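Local coordinates for protein NAD-dependent formate dehydrogenase gamma subunit (Cupriavidus necator, PDB 6VW7) that carries a [2Fe-2S] cluster in a thioredoxin-like domain and, joined to the beta subunit, probably relays electrons in an NAD-dependent formate dehydrogenase, at residues A30-L35 / H65-F70; V84-A89 / V121-V126; Q93-E98 / C134-M139; E102-A107 / R151-L156. All blocks are in the same frame, centred on the assembly; numbering follows the deposited sequence. Where two conformers were deposited one is given.

Contact 1 of 4, residues A30-L35 / H65-F70; sequences ALLPIL and HGVITF
V67 pushes its forked side chain into a hollow lined by L31, L32 and L35, and in doing so joins two helices of the N-terminal helical bundle, 31-42 and 61-70. The two segments cross at -66° with their axes 11.2 Å apart, a steep meeting of helices that puts side chains, not backbones, in contact. It illustrates how a branched residue serves as the bump and three leucines of one helix as the cup. The two methyls of V67 take different partners. CG1, anti to the backbone N (chi1 168°), enters between two leucine tips, 3.7 Å from L35 CD1 and 3.9 Å from L32 CD1. CG2 faces L31 instead, and there the side chains reach toward each other tip to tip, with L31 CD2 3.8 Å from V67 CG2.

L35 is a bump in the reverse direction. Its CD1 settles between V67 and I68, while CD2 rests against the stem of I68. The L31 and I68 side chains also pack on helix 50-57, L31 touching I53 and L57 and I68 touching V50. The other border is an intersubunit one, for L31 and V67 both pack on G284 of the beta subunit. Across the seam no hydrogen bond is made; the fork of L35 meets one methylene, I68 CG1, with CD2 at 3.7 Å and CD1 at 3.8 Å.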
loop_
_atom_site.group_PDB
_atom_site.type_symbol
_atom_site.label_atom_id
_atom_site.label_comp_id
_atom_site.label_asym_id
_atom_site.label_seq_id
_atom_site.Cartn_x
_atom_site.Cartn_y
_atom_site.Cartn_z
ATOM N N ALA A 30 0.341 14.759 18.822
ATOM C CA ALA A 30 1.611 15.266 18.315
ATOM C C ALA A 30 2.782 14.298 18.468
ATOM O O ALA A 30 3.808 14.527 17.831
ATOM C CB ALA A 30 1.957 16.577 19.049
ATOM N N LEU A 31 2.672 13.241 19.283
ATOM C CA LEU A 31 3.868 12.477 19.648
ATOM C C LEU A 31 4.551 11.861 18.426
ATOM O O LEU A 31 5.769 12.003 18.263
ATOM C CB LEU A 31 3.542 11.405 20.686
ATOM C CG LEU A 31 4.752 10.605 21.177
ATOM C CD1 LEU A 31 5.916 11.535 21.507
ATOM C CD2 LEU A 31 4.389 9.765 22.405
ATOM N N LEU A 32 3.801 11.132 17.575
ATOM C CA LEU A 32 4.430 10.523 16.400
ATOM C C LEU A 32 4.994 11.550 15.418
ATOM O O LEU A 32 6.092 11.306 14.889
ATOM C CB LEU A 32 3.460 9.568 15.681
ATOM C CG LEU A 32 3.643 8.099 16.069
ATOM C CD1 LEU A 32 3.147 7.890 17.478
ATOM C CD2 LEU A 32 2.934 7.107 15.102
ATOM N N PRO A 33 4.289 12.641 15.052
ATOM C CA PRO A 33 4.951 13.675 14.226
ATOM C C PRO A 33 6.212 14.221 14.868
ATOM O O PRO A 33 7.185 14.533 14.165
ATOM C CB PRO A 33 3.870 14.754 14.075
ATOM C CG PRO A 33 2.558 13.929 14.118
ATOM C CD PRO A 33 2.833 12.886 15.174
ATOM N N ILE A 34 6.222 14.361 16.195
ATOM C CA ILE A 34 7.424 14.846 16.873
ATOM C C ILE A 34 8.550 13.828 16.734
ATOM O O ILE A 34 9.681 14.174 16.377
ATOM C CB ILE A 34 7.122 15.150 18.353
ATOM C CG1 ILE A 34 6.305 16.432 18.478
ATOM C CG2 ILE A 34 8.412 15.229 19.173
ATOM C CD1 ILE A 34 5.838 16.740 19.902
ATOM N N LEU A 35 8.249 12.552 16.994
ATOM C CA LEU A 35 9.278 11.520 16.914
ATOM C C LEU A 35 9.826 11.405 15.496
ATOM O O LEU A 35 11.033 11.220 15.306
ATOM C CB LEU A 35 8.718 10.172 17.390
ATOM C CG LEU A 35 8.366 10.072 18.882
ATOM C CD1 LEU A 35 7.688 8.708 19.228
ATOM C CD2 LEU A 35 9.593 10.275 19.732
ATOM N N HIS A 65 8.619 6.731 26.181
ATOM C CA HIS A 65 9.547 5.649 25.878
ATOM C C HIS A 65 8.810 4.414 25.357
ATOM O O HIS A 65 9.311 3.717 24.462
ATOM C CB HIS A 65 10.384 5.314 27.115
ATOM C CG HIS A 65 11.351 4.193 26.898
ATOM N ND1 HIS A 65 11.129 2.919 27.373
ATOM C CD2 HIS A 65 12.536 4.152 26.244
ATOM C CE1 HIS A 65 12.140 2.141 27.028
ATOM N NE2 HIS A 65 13.006 2.864 26.342
ATOM N N GLY A 66 7.612 4.142 25.873
ATOM C CA GLY A 66 6.864 2.985 25.398
ATOM C C GLY A 66 6.430 3.128 23.949
ATOM O O GLY A 66 6.393 2.147 23.199
ATOM N N VAL A 67 6.099 4.352 23.531
ATOM C CA VAL A 67 5.772 4.587 22.127
ATOM C C VAL A 67 7.003 4.377 21.251
ATOM O O VAL A 67 6.947 3.678 20.232
ATOM C CB VAL A 67 5.172 5.996 21.958
ATOM C CG1 VAL A 67 5.098 6.411 20.466
ATOM C CG2 VAL A 67 3.791 6.057 22.639
ATOM N N ILE A 68 8.142 4.958 21.650
ATOM C CA ILE A 68 9.373 4.796 20.881
ATOM C C ILE A 68 9.706 3.321 20.722
ATOM O O ILE A 68 10.070 2.861 19.631
ATOM C CB ILE A 68 10.529 5.564 21.553
ATOM C CG1 ILE A 68 10.270 7.071 21.530
ATOM C CG2 ILE A 68 11.841 5.250 20.865
ATOM C CD1 ILE A 68 11.191 7.866 22.479
ATOM N N THR A 69 9.561 2.552 21.806
ATOM C CA THR A 69 9.879 1.130 21.785
ATOM C C THR A 69 8.880 0.322 20.959
ATOM O O THR A 69 9.263 -0.665 20.320
ATOM C CB THR A 69 9.938 0.609 23.227
ATOM O OG1 THR A 69 11.079 1.179 23.881
ATOM C CG2 THR A 69 10.043 -0.898 23.268
ATOM N N PHE A 70 7.611 0.727 20.945
ATOM C CA PHE A 70 6.584 -0.051 20.253
ATOM C C PHE A 70 6.799 -0.055 18.742
ATOM O O PHE A 70 6.612 -1.082 18.082
ATOM C CB PHE A 70 5.197 0.513 20.596
ATOM C CG PHE A 70 4.039 -0.248 19.959
ATOM C CD1 PHE A 70 3.463 -1.328 20.615
ATOM C CD2 PHE A 70 3.522 0.138 18.726
ATOM C CE1 PHE A 70 2.402 -2.030 20.038
ATOM C CE2 PHE A 70 2.460 -0.548 18.144
ATOM C CZ PHE A 70 1.897 -1.646 18.812
#

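Contact 2 of 4, residues V84-A89 / V121-V126; sequences VQVCRA and VTLEPV. With FES (Fe2/s2 (inorganic) cluster), chain E.
V84, V86 and R88 exchange backbone hydrogen bonds with T122, E124 and V126 in parallel register: every second residue, V84 and V86, bonds to the two residues flanking its partner, and R88 adds its amide. T122 O, E124 O and V126 O take the amides of V84, V86 and R88, the last at 2.9 Å from R88 N to V126 O. In return V84 O accepts E124 N, and V86 O accepts V126 N at 3.1 Å, the donor standing 52° above the carbonyl plane. P125 has no amide hydrogen, but it occupies a position whose amide would point away from this partner.

Side chains are satisfied further out. A water donates to both Q85 OE1 (2.8 Å) and P125 O, tying the strands a second time. E124 forms a salt bridge with R75, and R88 one with E436 of the beta subunit. C87 SG binds iron FE1 of the cluster at 2.4 Å and also accepts A89 N at 3.4 Å, a bond that may help tune the thiolate. V126 CG1, in the crowded position between N and carbonyl carbon (chi1 61°), lies 3.6 Å from C87 CA.

The pair is the parallel core of a beta-alpha-beta crossover of the thioredoxin-like fold: Q85 bonds to M139 of strand 138-140 and C87 to A137 just before it, strand 114-115 flanks 121-126, and helices 97-108 and 150-160 pack on the V84, V86 and L123 face.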
loop_
_atom_site.group_PDB
_atom_site.type_symbol
_atom_site.label_atom_id
_atom_site.label_comp_id
_atom_site.label_asym_id
_atom_site.label_seq_id
_atom_site.Cartn_x
_atom_site.Cartn_y
_atom_site.Cartn_z
ATOM N N VAL A 84 19.803 -0.041 4.598
ATOM C CA VAL A 84 19.355 -0.867 3.485
ATOM C C VAL A 84 18.251 -1.774 4.017
ATOM O O VAL A 84 18.513 -2.617 4.878
ATOM C CB VAL A 84 20.510 -1.694 2.902
ATOM C CG1 VAL A 84 20.009 -2.575 1.766
ATOM C CG2 VAL A 84 21.623 -0.786 2.428
ATOM N N GLN A 85 17.014 -1.577 3.540
ATOM C CA GLN A 85 15.863 -2.396 3.922
ATOM C C GLN A 85 15.609 -3.443 2.849
ATOM O O GLN A 85 15.428 -3.096 1.677
ATOM C CB GLN A 85 14.601 -1.549 4.116
ATOM C CG GLN A 85 14.746 -0.443 5.146
ATOM C CD GLN A 85 13.521 0.447 5.195
ATOM O OE1 GLN A 85 12.472 0.029 5.655
ATOM N NE2 GLN A 85 13.656 1.680 4.731
ATOM N N VAL A 86 15.585 -4.711 3.252
ATOM C CA VAL A 86 15.304 -5.840 2.368
ATOM C C VAL A 86 13.914 -6.374 2.705
ATOM O O VAL A 86 13.647 -6.762 3.851
ATOM C CB VAL A 86 16.368 -6.940 2.515
ATOM C CG1 VAL A 86 16.055 -8.139 1.602
ATOM C CG2 VAL A 86 17.766 -6.366 2.254
ATOM N N CYS A 87 13.029 -6.405 1.712
ATOM C CA CYS A 87 11.680 -6.890 1.961
ATOM C C CYS A 87 11.685 -8.390 2.221
ATOM O O CYS A 87 12.333 -9.154 1.500
ATOM C CB CYS A 87 10.750 -6.572 0.795
ATOM S SG CYS A 87 9.073 -7.160 1.175
ATOM N N ARG A 88 10.976 -8.798 3.275
ATOM C CA ARG A 88 10.890 -10.184 3.705
ATOM C C ARG A 88 9.493 -10.767 3.563
ATOM O O ARG A 88 9.266 -11.909 3.980
ATOM C CB ARG A 88 11.348 -10.310 5.161
ATOM C CG ARG A 88 12.843 -10.101 5.415
ATOM C CD ARG A 88 13.157 -10.665 6.800
ATOM N NE ARG A 88 12.653 -12.035 6.926
ATOM C CZ ARG A 88 12.076 -12.531 8.025
ATOM N NH1 ARG A 88 11.934 -11.780 9.115
ATOM N NH2 ARG A 88 11.640 -13.788 8.034
ATOM N N ALA A 89 8.547 -10.014 3.011
ATOM C CA ALA A 89 7.148 -10.409 2.996
ATOM C C ALA A 89 6.841 -11.299 1.786
ATOM O O ALA A 89 7.703 -11.568 0.942
ATOM C CB ALA A 89 6.251 -9.173 3.022
ATOM N N VAL A 121 26.747 0.509 6.301
ATOM C CA VAL A 121 25.434 -0.039 5.993
ATOM C C VAL A 121 24.813 -0.596 7.265
ATOM O O VAL A 121 25.470 -1.326 8.015
ATOM C CB VAL A 121 25.513 -1.135 4.911
ATOM C CG1 VAL A 121 24.184 -1.909 4.817
ATOM C CG2 VAL A 121 25.866 -0.529 3.570
ATOM N N THR A 122 23.556 -0.240 7.510
ATOM C CA THR A 122 22.708 -0.916 8.488
ATOM C C THR A 122 21.680 -1.739 7.722
ATOM O O THR A 122 20.940 -1.196 6.893
ATOM C CB THR A 122 22.015 0.083 9.418
ATOM O OG1 THR A 122 22.990 0.712 10.262
ATOM C CG2 THR A 122 20.975 -0.615 10.282
ATOM N N LEU A 123 21.641 -3.038 8.000
ATOM C CA LEU A 123 20.744 -3.973 7.327
ATOM C C LEU A 123 19.476 -4.147 8.160
ATOM O O LEU A 123 19.551 -4.542 9.329
ATOM C CB LEU A 123 21.444 -5.313 7.118
ATOM C CG LEU A 123 20.679 -6.398 6.366
ATOM C CD1 LEU A 123 20.408 -5.939 4.950
ATOM C CD2 LEU A 123 21.497 -7.675 6.385
ATOM N N GLU A 124 18.320 -3.836 7.569
ATOM C CA GLU A 124 17.027 -3.922 8.240
ATOM C C GLU A 124 16.031 -4.708 7.399
ATOM O O GLU A 124 16.034 -4.592 6.166
ATOM C CB GLU A 124 16.449 -2.524 8.503
ATOM C CG GLU A 124 17.266 -1.656 9.448
ATOM C CD GLU A 124 16.983 -1.943 10.915
ATOM O OE1 GLU A 124 16.214 -2.883 11.227
ATOM O OE2 GLU A 124 17.537 -1.214 11.763
ATOM N N PRO A 125 15.150 -5.489 8.025
ATOM C CA PRO A 125 14.035 -6.063 7.279
ATOM C C PRO A 125 12.920 -5.038 7.154
ATOM O O PRO A 125 12.781 -4.123 7.968
ATOM C CB PRO A 125 13.610 -7.261 8.143
ATOM C CG PRO A 125 13.864 -6.777 9.547
ATOM C CD PRO A 125 15.050 -5.793 9.465
ATOM N N VAL A 126 12.149 -5.174 6.088
ATOM C CA VAL A 126 10.906 -4.436 5.920
ATOM C C VAL A 126 9.872 -5.432 5.419
ATOM O O VAL A 126 10.216 -6.433 4.782
ATOM C CB VAL A 126 11.077 -3.237 4.953
ATOM C CG1 VAL A 126 11.507 -3.712 3.565
ATOM C CG2 VAL A 126 9.805 -2.381 4.890
HETATM FE FE1 FES E . 7.954 -7.185 -0.937
HETATM FE FE2 FES E . 5.467 -6.190 -1.250
HETATM S S1 FES E . 7.396 -5.233 -1.847
HETATM S S2 FES E . 6.082 -8.234 -0.540
HETATM O O HOH W 1 12.109 -1.516 7.948
#

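Contact 3 of 4, residues Q93-E98 / C134-M139; sequences QSVGAE and CGPAVM
V95 and P136 make the main apolar contact, as a methyl laid against a proline ring and its peptide. The V95 torsion (chi1 -69°) leaves CG2 between the backbone N and the carbonyl carbon, facing the partner, 3.6 Å from G135 C and 3.8 Å from P136 CD. The G135-P136 peptide is cis, and a cis proline just before a strand, here 138-140, is a hallmark of the thioredoxin fold. It lies close to the metal site: A137, next in the chain, touches the cluster and bonds through its backbone to C87.

Contacts with polar backbone come next. V95 O lies against two ring methylenes, 3.3 Å from P136 CG and 3.5 Å from P136 CD, with no hydrogen bond across the segments.

Helix ending is the third kind. G96, at positive phi (107°), is the C-prime residue of a Schellman motif in which G96 N reaches Q93 O at 3.2 Å and A97 N reaches C92 O. The turn stops helix 90-94 and places G96 C and A97 N each 4.0 Å from P136 CG; G96 is also the N-cap residue of helix 97-108. Beyond the pair, L100 packs on P136, and V95 meets G346 of the beta subunit.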
loop_
_atom_site.group_PDB
_atom_site.type_symbol
_atom_site.label_atom_id
_atom_site.label_comp_id
_atom_site.label_asym_id
_atom_site.label_seq_id
_atom_site.Cartn_x
_atom_site.Cartn_y
_atom_site.Cartn_z
ATOM N N GLN A 93 9.077 -12.944 -1.184
ATOM C CA GLN A 93 9.447 -14.335 -0.923
ATOM C C GLN A 93 9.255 -15.204 -2.150
ATOM O O GLN A 93 10.076 -16.089 -2.429
ATOM C CB GLN A 93 8.614 -14.923 0.214
ATOM C CG GLN A 93 8.975 -14.481 1.605
ATOM C CD GLN A 93 7.920 -14.910 2.597
ATOM O OE1 GLN A 93 7.197 -15.898 2.372
ATOM N NE2 GLN A 93 7.780 -14.149 3.673
ATOM N N SER A 94 8.126 -15.017 -2.845
ATOM C CA SER A 94 7.769 -15.861 -3.981
ATOM C C SER A 94 8.736 -15.716 -5.144
ATOM O O SER A 94 8.742 -16.572 -6.037
ATOM C CB SER A 94 6.339 -15.558 -4.424
ATOM O OG SER A 94 6.277 -14.393 -5.210
ATOM N N VAL A 95 9.530 -14.646 -5.173
ATOM C CA VAL A 95 10.512 -14.463 -6.234
ATOM C C VAL A 95 11.926 -14.351 -5.673
ATOM O O VAL A 95 12.803 -13.755 -6.304
ATOM C CB VAL A 95 10.167 -13.239 -7.102
ATOM C CG1 VAL A 95 8.897 -13.526 -7.916
ATOM C CG2 VAL A 95 10.028 -11.971 -6.233
ATOM N N GLY A 96 12.163 -14.918 -4.501
ATOM C CA GLY A 96 13.508 -15.142 -4.017
ATOM C C GLY A 96 14.017 -14.268 -2.883
ATOM O O GLY A 96 15.243 -14.190 -2.696
ATOM N N ALA A 97 13.132 -13.624 -2.118
ATOM C CA ALA A 97 13.602 -12.734 -1.052
ATOM C C ALA A 97 14.428 -13.476 -0.006
ATOM O O ALA A 97 15.321 -12.882 0.605
ATOM C CB ALA A 97 12.421 -12.022 -0.379
ATOM N N GLU A 98 14.152 -14.767 0.217
ATOM C CA GLU A 98 14.848 -15.484 1.285
ATOM C C GLU A 98 16.321 -15.681 0.953
ATOM O O GLU A 98 17.192 -15.455 1.803
ATOM C CB GLU A 98 14.196 -16.844 1.525
ATOM C CG GLU A 98 12.684 -16.827 1.703
ATOM C CD GLU A 98 11.945 -17.244 0.420
ATOM O OE1 GLU A 98 11.205 -18.270 0.495
ATOM O OE2 GLU A 98 12.181 -16.623 -0.662
ATOM N N CYS A 134 7.369 -6.366 -8.571
ATOM C CA CYS A 134 8.697 -6.225 -9.161
ATOM C C CYS A 134 9.776 -6.493 -8.122
ATOM O O CYS A 134 10.826 -5.844 -8.102
ATOM C CB CYS A 134 8.873 -4.849 -9.805
ATOM S SG CYS A 134 8.793 -3.433 -8.688
ATOM N N GLY A 135 9.535 -7.473 -7.257
ATOM C CA GLY A 135 10.504 -7.853 -6.258
ATOM C C GLY A 135 11.545 -8.801 -6.805
ATOM O O GLY A 135 11.541 -9.129 -7.997
ATOM N N PRO A 136 12.475 -9.259 -5.948
ATOM C CA PRO A 136 12.635 -8.842 -4.550
ATOM C C PRO A 136 12.976 -7.350 -4.444
ATOM O O PRO A 136 13.720 -6.810 -5.277
ATOM C CB PRO A 136 13.800 -9.705 -4.049
ATOM C CG PRO A 136 13.831 -10.872 -4.973
ATOM C CD PRO A 136 13.420 -10.328 -6.307
ATOM N N ALA A 137 12.383 -6.687 -3.456
ATOM C CA ALA A 137 12.454 -5.243 -3.344
ATOM C C ALA A 137 13.422 -4.849 -2.235
ATOM O O ALA A 137 13.530 -5.535 -1.212
ATOM C CB ALA A 137 11.067 -4.657 -3.076
ATOM N N VAL A 138 14.137 -3.748 -2.460
ATOM C CA VAL A 138 15.068 -3.171 -1.496
ATOM C C VAL A 138 14.891 -1.660 -1.519
ATOM O O VAL A 138 14.688 -1.069 -2.583
ATOM C CB VAL A 138 16.531 -3.562 -1.810
ATOM C CG1 VAL A 138 17.512 -2.771 -0.941
ATOM C CG2 VAL A 138 16.741 -5.061 -1.597
ATOM N N MET A 139 14.946 -1.038 -0.345
ATOM C CA MET A 139 14.958 0.413 -0.227
ATOM C C MET A 139 16.220 0.856 0.501
ATOM O O MET A 139 16.559 0.304 1.553
ATOM C CB MET A 139 13.722 0.924 0.526
ATOM C CG MET A 139 13.603 2.476 0.540
ATOM S SD MET A 139 11.981 2.982 1.174
ATOM C CE MET A 139 11.213 3.625 -0.293
#

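Contact 4 of 4, residues E102-A107 / R151-L156; sequences EHAQRA and RRFDAL
H103 donates from NE2 to D154 OD1 at 2.8 Å, the one hydrogen bond between the two segments. The carboxylate oxygen is met on its syn side, but not squarely: the donor lies 31° out of the carboxylate plane, and the ring and carboxylate planes are turned 38° from each other. A carboxylate so close would be expected to favour a positively charged imidazole. A107 CB adds a flank to the same oxygen, 3.7 Å from D154 OD1.

Beside this polar link lies an apolar one. The methyl of A104 sits over one face of the F153 ring, its CB 3.4 Å from F153 CZ, close packing over the CZ end of the ring; H103 CD2 comes no nearer than 4.2 Å to F153 CD2, at a slant.

In the second shell, the F153 ring is walled by L100, L108 and V148. Near the start of helix 150-160, D149 OD1 accepts the amide of R152.

The segments run at about 40° to each other, axes 10.4 Å apart, on the same side of the sheet. Helices 97-108 and 150-160 thus cover one face together, F153 resting on V84 of strand 82-87.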
loop_
_atom_site.group_PDB
_atom_site.type_symbol
_atom_site.label_atom_id
_atom_site.label_comp_id
_atom_site.label_asym_id
_atom_site.label_seq_id
_atom_site.Cartn_x
_atom_site.Cartn_y
_atom_site.Cartn_z
ATOM N N GLU A 102 19.770 -14.051 2.783
ATOM C CA GLU A 102 20.940 -14.823 3.179
ATOM C C GLU A 102 22.195 -14.258 2.537
ATOM O O GLU A 102 23.237 -14.132 3.191
ATOM C CB GLU A 102 20.774 -16.288 2.786
ATOM C CG GLU A 102 19.633 -17.008 3.459
ATOM C CD GLU A 102 19.226 -18.260 2.699
ATOM O OE1 GLU A 102 18.130 -18.802 2.971
ATOM O OE2 GLU A 102 20.002 -18.693 1.817
ATOM N N HIS A 103 22.116 -13.915 1.249
ATOM C CA HIS A 103 23.275 -13.349 0.570
ATOM C C HIS A 103 23.672 -12.011 1.175
ATOM O O HIS A 103 24.861 -11.739 1.373
ATOM C CB HIS A 103 23.007 -13.176 -0.922
ATOM C CG HIS A 103 24.081 -12.405 -1.620
ATOM N ND1 HIS A 103 25.328 -12.936 -1.868
ATOM C CD2 HIS A 103 24.118 -11.130 -2.076
ATOM C CE1 HIS A 103 26.081 -12.030 -2.467
ATOM N NE2 HIS A 103 25.371 -10.925 -2.605
ATOM N N ALA A 104 22.686 -11.155 1.456
ATOM C CA ALA A 104 22.989 -9.829 1.975
ATOM C C ALA A 104 23.792 -9.914 3.265
ATOM O O ALA A 104 24.735 -9.141 3.468
ATOM C CB ALA A 104 21.697 -9.045 2.196
ATOM N N GLN A 105 23.456 -10.868 4.132
ATOM C CA GLN A 105 24.181 -11.012 5.389
ATOM C C GLN A 105 25.594 -11.536 5.158
ATOM O O GLN A 105 26.538 -11.097 5.824
ATOM C CB GLN A 105 23.402 -11.933 6.323
ATOM C CG GLN A 105 22.116 -11.303 6.835
ATOM C CD GLN A 105 21.194 -12.302 7.505
ATOM O OE1 GLN A 105 21.284 -12.542 8.707
ATOM N NE2 GLN A 105 20.297 -12.889 6.722
ATOM N N ARG A 106 25.767 -12.455 4.203
ATOM C CA ARG A 106 27.116 -12.912 3.874
ATOM C C ARG A 106 27.943 -11.794 3.248
ATOM O O ARG A 106 29.111 -11.609 3.602
ATOM C CB ARG A 106 27.056 -14.140 2.958
ATOM C CG ARG A 106 26.510 -15.392 3.646
ATOM C CD ARG A 106 26.586 -16.652 2.772
ATOM N NE ARG A 106 26.104 -16.439 1.408
ATOM C CZ ARG A 106 24.920 -16.856 0.965
ATOM N NH1 ARG A 106 24.103 -17.519 1.776
ATOM N NH2 ARG A 106 24.552 -16.622 -0.289
ATOM N N ALA A 107 27.358 -11.040 2.315
ATOM C CA ALA A 107 28.116 -10.002 1.628
ATOM C C ALA A 107 28.463 -8.854 2.570
ATOM O O ALA A 107 29.542 -8.259 2.465
ATOM C CB ALA A 107 27.329 -9.490 0.422
ATOM N N ARG A 151 23.746 -10.284 -7.594
ATOM C CA ARG A 151 24.576 -9.362 -8.362
ATOM C C ARG A 151 24.121 -7.921 -8.157
ATOM O O ARG A 151 24.925 -7.054 -7.793
ATOM C CB ARG A 151 24.559 -9.740 -9.844
ATOM N N ARG A 152 22.826 -7.645 -8.362
ATOM C CA ARG A 152 22.356 -6.268 -8.233
ATOM C C ARG A 152 22.524 -5.745 -6.815
ATOM O O ARG A 152 22.802 -4.556 -6.627
ATOM C CB ARG A 152 20.895 -6.149 -8.675
ATOM C CG ARG A 152 20.682 -6.412 -10.163
ATOM C CD ARG A 152 19.275 -6.020 -10.615
ATOM N NE ARG A 152 18.567 -7.150 -11.219
ATOM C CZ ARG A 152 18.157 -7.198 -12.486
ATOM N NH1 ARG A 152 18.369 -6.168 -13.296
ATOM N NH2 ARG A 152 17.518 -8.272 -12.940
ATOM N N PHE A 153 22.358 -6.607 -5.807
ATOM C CA PHE A 153 22.585 -6.175 -4.431
ATOM C C PHE A 153 24.020 -5.701 -4.237
ATOM O O PHE A 153 24.254 -4.588 -3.753
ATOM C CB PHE A 153 22.260 -7.301 -3.449
ATOM C CG PHE A 153 22.356 -6.884 -2.001
ATOM C CD1 PHE A 153 21.284 -6.281 -1.362
ATOM C CD2 PHE A 153 23.528 -7.079 -1.284
ATOM C CE1 PHE A 153 21.383 -5.888 -0.034
ATOM C CE2 PHE A 153 23.626 -6.691 0.044
ATOM C CZ PHE A 153 22.551 -6.096 0.666
ATOM N N ASP A 154 24.997 -6.531 -4.621
ATOM C CA ASP A 154 26.395 -6.136 -4.470
ATOM C C ASP A 154 26.687 -4.855 -5.235
ATOM O O ASP A 154 27.448 -4.004 -4.761
ATOM C CB ASP A 154 27.325 -7.254 -4.943
ATOM C CG ASP A 154 27.207 -8.508 -4.102
ATOM O OD1 ASP A 154 26.555 -8.452 -3.034
ATOM O OD2 ASP A 154 27.784 -9.542 -4.500
ATOM N N ALA A 155 26.088 -4.700 -6.418
ATOM C CA ALA A 155 26.291 -3.486 -7.202
ATOM C C ALA A 155 25.783 -2.260 -6.453
ATOM O O ALA A 155 26.485 -1.248 -6.349
ATOM C CB ALA A 155 25.606 -3.613 -8.561
ATOM N N LEU A 156 24.566 -2.333 -5.910
ATOM C CA LEU A 156 24.014 -1.160 -5.244
ATOM C C LEU A 156 24.750 -0.852 -3.940
ATOM O O LEU A 156 24.893 0.320 -3.573
ATOM C CB LEU A 156 22.506 -1.333 -5.030
ATOM C CG LEU A 156 21.903 -2.196 -3.921
ATOM C CD1 LEU A 156 21.742 -1.407 -2.632
ATOM C CD2 LEU A 156 20.551 -2.728 -4.380
#

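How the contacts relate
Contact 1 closes before the others open and stands apart, its centre 22 Å from that of contact 2 and 30 Å or more from those of contacts 3 and 4, across the chain's centre. It belongs to the helical bundle. The centres of contacts 2, 3 and 4 lie 11 to 13 Å apart, and their segments alternate along the chain, so the three are interleaved in sequence. Strands 82-87 and 138-140 join contacts 2 and 3, which also touch where Q93 NE2 bonds to R88 O; helix 97-108 serves contacts 3 and 4. Together these pairings build the thioredoxin-like domain, with the cluster at the end shared by contacts 2 and 3.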